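Ferrichrome-binding protein (Bacillus subtilis subsp. subtilis, PDB 3G9Q) binds iron(3+)-hydroxamate complexes such as ferrichrome and passes them to the membrane permease of the FhuCBGD ABC transporter for iron import. Local coordinates at residues G224-S228 and S229-N233; I105-L108 and K109-A112. One frame throughout, in Å; residues are numbered along the deposited sequence.

Contact 1: residues G224-S228 and S229-N233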
loop_
_atom_site.group_PDB
_atom_site.type_symbol
_atom_site.label_atom_id
_atom_site.label_comp_id
_atom_site.label_asym_id
_atom_site.label_seq_id
_atom_site.Cartn_x
_atom_site.Cartn_y
_atom_site.Cartn_z
ATOM N N GLY A 224 -8.136 0.484 22.403
ATOM C CA GLY A 224 -7.801 -0.350 23.545
ATOM C C GLY A 224 -8.028 -1.830 23.315
ATOM O O GLY A 224 -8.339 -2.572 24.243
ATOM N N VAL A 225 -7.875 -2.255 22.068
ATOM C CA VAL A 225 -8.054 -3.645 21.695
ATOM C C VAL A 225 -6.807 -4.408 22.113
ATOM O O VAL A 225 -6.890 -5.508 22.635
ATOM C CB VAL A 225 -8.260 -3.771 20.170
ATOM C CG1 VAL A 225 -8.424 -5.220 19.775
ATOM C CG2 VAL A 225 -9.483 -2.971 19.747
ATOM N N PHE A 226 -5.647 -3.809 21.899
ATOM C CA PHE A 226 -4.397 -4.454 22.261
ATOM C C PHE A 226 -4.243 -4.496 23.773
ATOM O O PHE A 226 -3.201 -4.890 24.304
ATOM C CB PHE A 226 -3.245 -3.697 21.626
ATOM C CG PHE A 226 -3.380 -3.562 20.143
ATOM C CD1 PHE A 226 -3.012 -2.386 19.502
ATOM C CD2 PHE A 226 -3.896 -4.615 19.385
ATOM C CE1 PHE A 226 -3.156 -2.256 18.129
ATOM C CE2 PHE A 226 -4.043 -4.497 18.017
ATOM C CZ PHE A 226 -3.674 -3.316 17.381
ATOM N N GLU A 227 -5.293 -4.080 24.464
ATOM C CA GLU A 227 -5.290 -4.070 25.913
ATOM C C GLU A 227 -6.258 -5.112 26.440
ATOM O O GLU A 227 -6.013 -5.740 27.474
ATOM C CB GLU A 227 -5.679 -2.681 26.425
ATOM C CG GLU A 227 -4.589 -1.641 26.226
ATOM C CD GLU A 227 -3.330 -1.973 27.019
ATOM O OE1 GLU A 227 -3.438 -2.116 28.264
ATOM O OE2 GLU A 227 -2.241 -2.091 26.402
ATOM N N SER A 228 -7.360 -5.302 25.720
ATOM C CA SER A 228 -8.353 -6.273 26.147
ATOM C C SER A 228 -7.657 -7.577 26.512
ATOM O O SER A 228 -6.603 -7.919 25.968
ATOM C CB SER A 228 -9.426 -6.496 25.065
ATOM O OG SER A 228 -8.895 -7.036 23.870
ATOM N N SER A 229 -8.244 -8.275 27.472
ATOM C CA SER A 229 -7.707 -9.532 27.956
ATOM C C SER A 229 -7.840 -10.613 26.897
ATOM O O SER A 229 -7.076 -11.575 26.885
ATOM C CB SER A 229 -8.453 -9.946 29.227
ATOM O OG SER A 229 -9.857 -9.988 29.008
ATOM N N ILE A 230 -8.812 -10.436 26.009
ATOM C CA ILE A 230 -9.071 -11.400 24.948
ATOM C C ILE A 230 -8.012 -11.355 23.832
ATOM O O ILE A 230 -7.719 -12.377 23.200
ATOM C CB ILE A 230 -10.508 -11.204 24.378
ATOM C CG1 ILE A 230 -10.459 -10.747 22.925
ATOM C CG2 ILE A 230 -11.289 -10.220 25.243
ATOM C CD1 ILE A 230 -10.349 -11.879 21.918
ATOM N N TRP A 231 -7.433 -10.179 23.594
ATOM C CA TRP A 231 -6.394 -10.034 22.580
ATOM C C TRP A 231 -5.066 -10.521 23.131
ATOM O O TRP A 231 -4.330 -11.230 22.451
ATOM C CB TRP A 231 -6.253 -8.571 22.147
ATOM C CG TRP A 231 -4.947 -8.279 21.465
ATOM C CD1 TRP A 231 -3.785 -7.871 22.055
ATOM C CD2 TRP A 231 -4.651 -8.440 20.073
ATOM N NE1 TRP A 231 -2.784 -7.769 21.119
ATOM C CE2 TRP A 231 -3.288 -8.113 19.895
ATOM C CE3 TRP A 231 -5.407 -8.829 18.956
ATOM C CZ2 TRP A 231 -2.664 -8.165 18.645
ATOM C CZ3 TRP A 231 -4.783 -8.881 17.711
ATOM C CH2 TRP A 231 -3.427 -8.550 17.569
ATOM N N LYS A 232 -4.759 -10.132 24.363
ATOM C CA LYS A 232 -3.510 -10.534 24.982
ATOM C C LYS A 232 -3.440 -12.048 25.125
ATOM O O LYS A 232 -2.366 -12.644 25.102
ATOM C CB LYS A 232 -3.363 -9.848 26.342
ATOM C CG LYS A 232 -3.235 -8.330 26.213
ATOM C CD LYS A 232 -2.706 -7.645 27.479
ATOM C CE LYS A 232 -3.776 -7.498 28.549
ATOM N NZ LYS A 232 -3.246 -6.804 29.754
ATOM N N ASN A 233 -4.602 -12.666 25.242
ATOM C CA ASN A 233 -4.688 -14.102 25.401
ATOM C C ASN A 233 -4.605 -14.905 24.094
ATOM O O ASN A 233 -4.436 -16.130 24.124
ATOM C CB ASN A 233 -5.976 -14.427 26.138
ATOM C CG ASN A 233 -6.187 -15.898 26.301
ATOM O OD1 ASN A 233 -5.283 -16.628 26.721
ATOM N ND2 ASN A 233 -7.389 -16.354 25.983
#
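Phe226 and Trp231 form the apolar part of this turn, their side chains lying side by side and pointing the same way. Phe226 CD2 sits 3.6 Å from Trp231 CE2, over one face of the indole and displaced toward its rim. The phenyl and the six-membered ring are inclined at 56° with centroids 5.1 Å apart, an oblique pairing. With CG of Trp231 anti to the backbone N (chi1 161°), the indole is set beside the Val225-Phe226 backbone, where Phe226 CA lies over one face, 3.5 Å from Trp231 CD1. With alanine in place of Trp231, Phe226 would probably lose its indole neighbour and a gap would open beside Leu203, Ile211 and Ala213, which the indole also touches.

The polar part centres on Ser228. Its hydroxyl donates to Val225 O over 2.8 Å, in the carbonyl plane and on a lone pair. Lys232 N reaches Ser228 O at 3.3 Å with a nearly straight N-H (170°), an i to i+4 backbone bond at the start of the helix. The charged ends of Lys232 and Glu227 are not in contact, NZ to OE1 being 4.9 Å, although Lys232 CE passes 3.0 Å from Glu227 O.

Ser228, directly before the short helix 229-232, is its N-cap: Ser228 OG accepts a weak 3.5 Å bond from Trp231 N, and the capped turn packs on the mixed sheet through strand 210-215.

Contact 2: residues I105-L108 and K109-A112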
loop_
_atom_site.group_PDB
_atom_site.type_symbol
_atom_site.label_atom_id
_atom_site.label_comp_id
_atom_site.label_asym_id
_atom_site.label_seq_id
_atom_site.Cartn_x
_atom_site.Cartn_y
_atom_site.Cartn_z
ATOM N N ILE A 105 0.060 -3.631 -11.056
ATOM C CA ILE A 105 1.294 -3.772 -11.807
ATOM C C ILE A 105 0.926 -3.274 -13.196
ATOM O O ILE A 105 1.798 -2.936 -13.997
ATOM C CB ILE A 105 1.749 -5.248 -11.882
ATOM C CG1 ILE A 105 2.361 -5.680 -10.545
ATOM C CG2 ILE A 105 2.756 -5.429 -13.008
ATOM C CD1 ILE A 105 2.516 -7.189 -10.365
ATOM N N GLU A 106 -0.378 -3.230 -13.470
ATOM C CA GLU A 106 -0.889 -2.754 -14.755
ATOM C C GLU A 106 -0.844 -1.229 -14.733
ATOM O O GLU A 106 -0.488 -0.595 -15.729
ATOM C CB GLU A 106 -2.331 -3.233 -14.981
ATOM C CG GLU A 106 -2.558 -4.746 -14.777
ATOM C CD GLU A 106 -1.786 -5.659 -15.746
ATOM O OE1 GLU A 106 -1.740 -6.887 -15.476
ATOM O OE2 GLU A 106 -1.245 -5.164 -16.766
ATOM N N GLN A 107 -1.195 -0.656 -13.580
ATOM C CA GLN A 107 -1.195 0.793 -13.364
ATOM C C GLN A 107 0.194 1.376 -13.605
ATOM O O GLN A 107 0.326 2.550 -13.953
ATOM C CB GLN A 107 -1.638 1.105 -11.930
ATOM C CG GLN A 107 -1.829 2.583 -11.608
ATOM C CD GLN A 107 -2.846 3.254 -12.502
ATOM O OE1 GLN A 107 -2.575 3.533 -13.662
ATOM N NE2 GLN A 107 -4.028 3.513 -11.964
ATOM N N LEU A 108 1.223 0.550 -13.406
ATOM C CA LEU A 108 2.618 0.960 -13.613
ATOM C C LEU A 108 2.978 0.917 -15.098
ATOM O O LEU A 108 3.799 1.696 -15.588
ATOM C CB LEU A 108 3.572 0.031 -12.849
ATOM C CG LEU A 108 5.064 0.152 -13.200
ATOM C CD1 LEU A 108 5.575 1.514 -12.808
ATOM C CD2 LEU A 108 5.849 -0.930 -12.499
ATOM N N LYS A 109 2.356 -0.015 -15.810
ATOM C CA LYS A 109 2.615 -0.160 -17.224
ATOM C C LYS A 109 1.787 0.863 -17.984
ATOM O O LYS A 109 2.091 1.182 -19.122
ATOM C CB LYS A 109 2.303 -1.598 -17.666
ATOM C CG LYS A 109 3.052 -2.656 -16.857
ATOM C CD LYS A 109 3.684 -3.745 -17.724
ATOM C CE LYS A 109 2.657 -4.681 -18.341
ATOM N NZ LYS A 109 3.305 -5.670 -19.263
ATOM N N GLU A 110 0.738 1.380 -17.356
ATOM C CA GLU A 110 -0.090 2.394 -18.005
ATOM C C GLU A 110 0.706 3.691 -18.003
ATOM O O GLU A 110 0.796 4.374 -19.018
ATOM C CB GLU A 110 -1.397 2.606 -17.236
ATOM C CG GLU A 110 -2.372 3.587 -17.883
ATOM C CD GLU A 110 -3.525 3.985 -16.954
ATOM O OE1 GLU A 110 -3.281 4.739 -15.984
ATOM O OE2 GLU A 110 -4.674 3.544 -17.194
ATOM N N PHE A 111 1.289 4.014 -16.850
ATOM C CA PHE A 111 2.085 5.227 -16.684
ATOM C C PHE A 111 3.383 5.150 -17.470
ATOM O O PHE A 111 3.846 6.156 -17.993
ATOM C CB PHE A 111 2.409 5.455 -15.204
ATOM C CG PHE A 111 1.237 5.926 -14.376
ATOM C CD1 PHE A 111 1.131 5.555 -13.043
ATOM C CD2 PHE A 111 0.262 6.762 -14.913
ATOM C CE1 PHE A 111 0.075 6.006 -12.265
ATOM C CE2 PHE A 111 -0.798 7.218 -14.134
ATOM C CZ PHE A 111 -0.888 6.839 -12.814
ATOM N N ALA A 112 3.973 3.959 -17.542
ATOM C CA ALA A 112 5.222 3.771 -18.270
ATOM C C ALA A 112 5.002 4.053 -19.753
ATOM O O ALA A 112 5.801 4.735 -20.392
ATOM C CB ALA A 112 5.737 2.352 -18.068
#
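Gln107 and Phe111, one helical turn apart, cross obliquely as side chains, yet the amide plane of Gln107 is only 13° from the ring plane of Phe111, and the amide end lies over one face of the ring, offset toward its rim. The approach is made by the carbons as well, with Gln107 CD and Phe111 CE1 4.0 Å apart. A bend at chi2 (58°) carries the amide of Gln107 forward, toward the next turn, although its CB starts away from it. The phenyl is further placed by Tyr24, whose ring meets it edge-to-face, and by Phe28.

Glu110 comes to the same amide from another direction. Its chain is extended beyond CG, and its carboxylate is turned 61° from the amide plane, with Glu110 OE1 3.8 Å from Gln107 CD. The two groups thus converge at a slant.

On a different face of the helix, Lys109 lays its CG against Ile105 O before a double bend takes the chain away. Lys109 NZ is 5.2 Å from Glu106 OE2, so the two opposite charges are not in contact and any attraction is probably weak.

Beneath the side chains runs the i to i+4 ladder. Glu110 N binds Glu106 O at 2.8 Å and Ala112 N binds Leu108 O at 3.0 Å, whereas the bond from Phe111 N to Gln107 O is weak at 3.4 Å.

Leu108 touches both Trp124 of helix 118-143 and Tyr27 and Leu31 of helix 25-31, Ala112 touches Ala121, and Phe111 reaches Leu31 and Val97. The stretch is the opening of helix 106-115, an amphipathic helix packed against the parallel sheet's strand 94-97, helix 25-31 and the long helix 118-143 of this solute-binding fold.

Contact 2 comes first along the chain, at the start of helix 106-115, and contact 1 follows more than a hundred residues later in the loop and helix after strand 210-215. Their centres are about 42 Å apart and their nearest atoms about 29 Å, on opposite sides of the chain's centre. Contact 2 belongs with the four-stranded parallel sheet, contact 1 with the five-stranded mixed sheet. The long helix 118-143 lies between them in sequence, consistent with the two-lobed, helix-linked fold of this binding-protein family. Contact 1 lies toward the outside of the mixed-sheet half, whereas contact 2 packs on helix 118-143 itself, so the two are local features of separate parts of the fold.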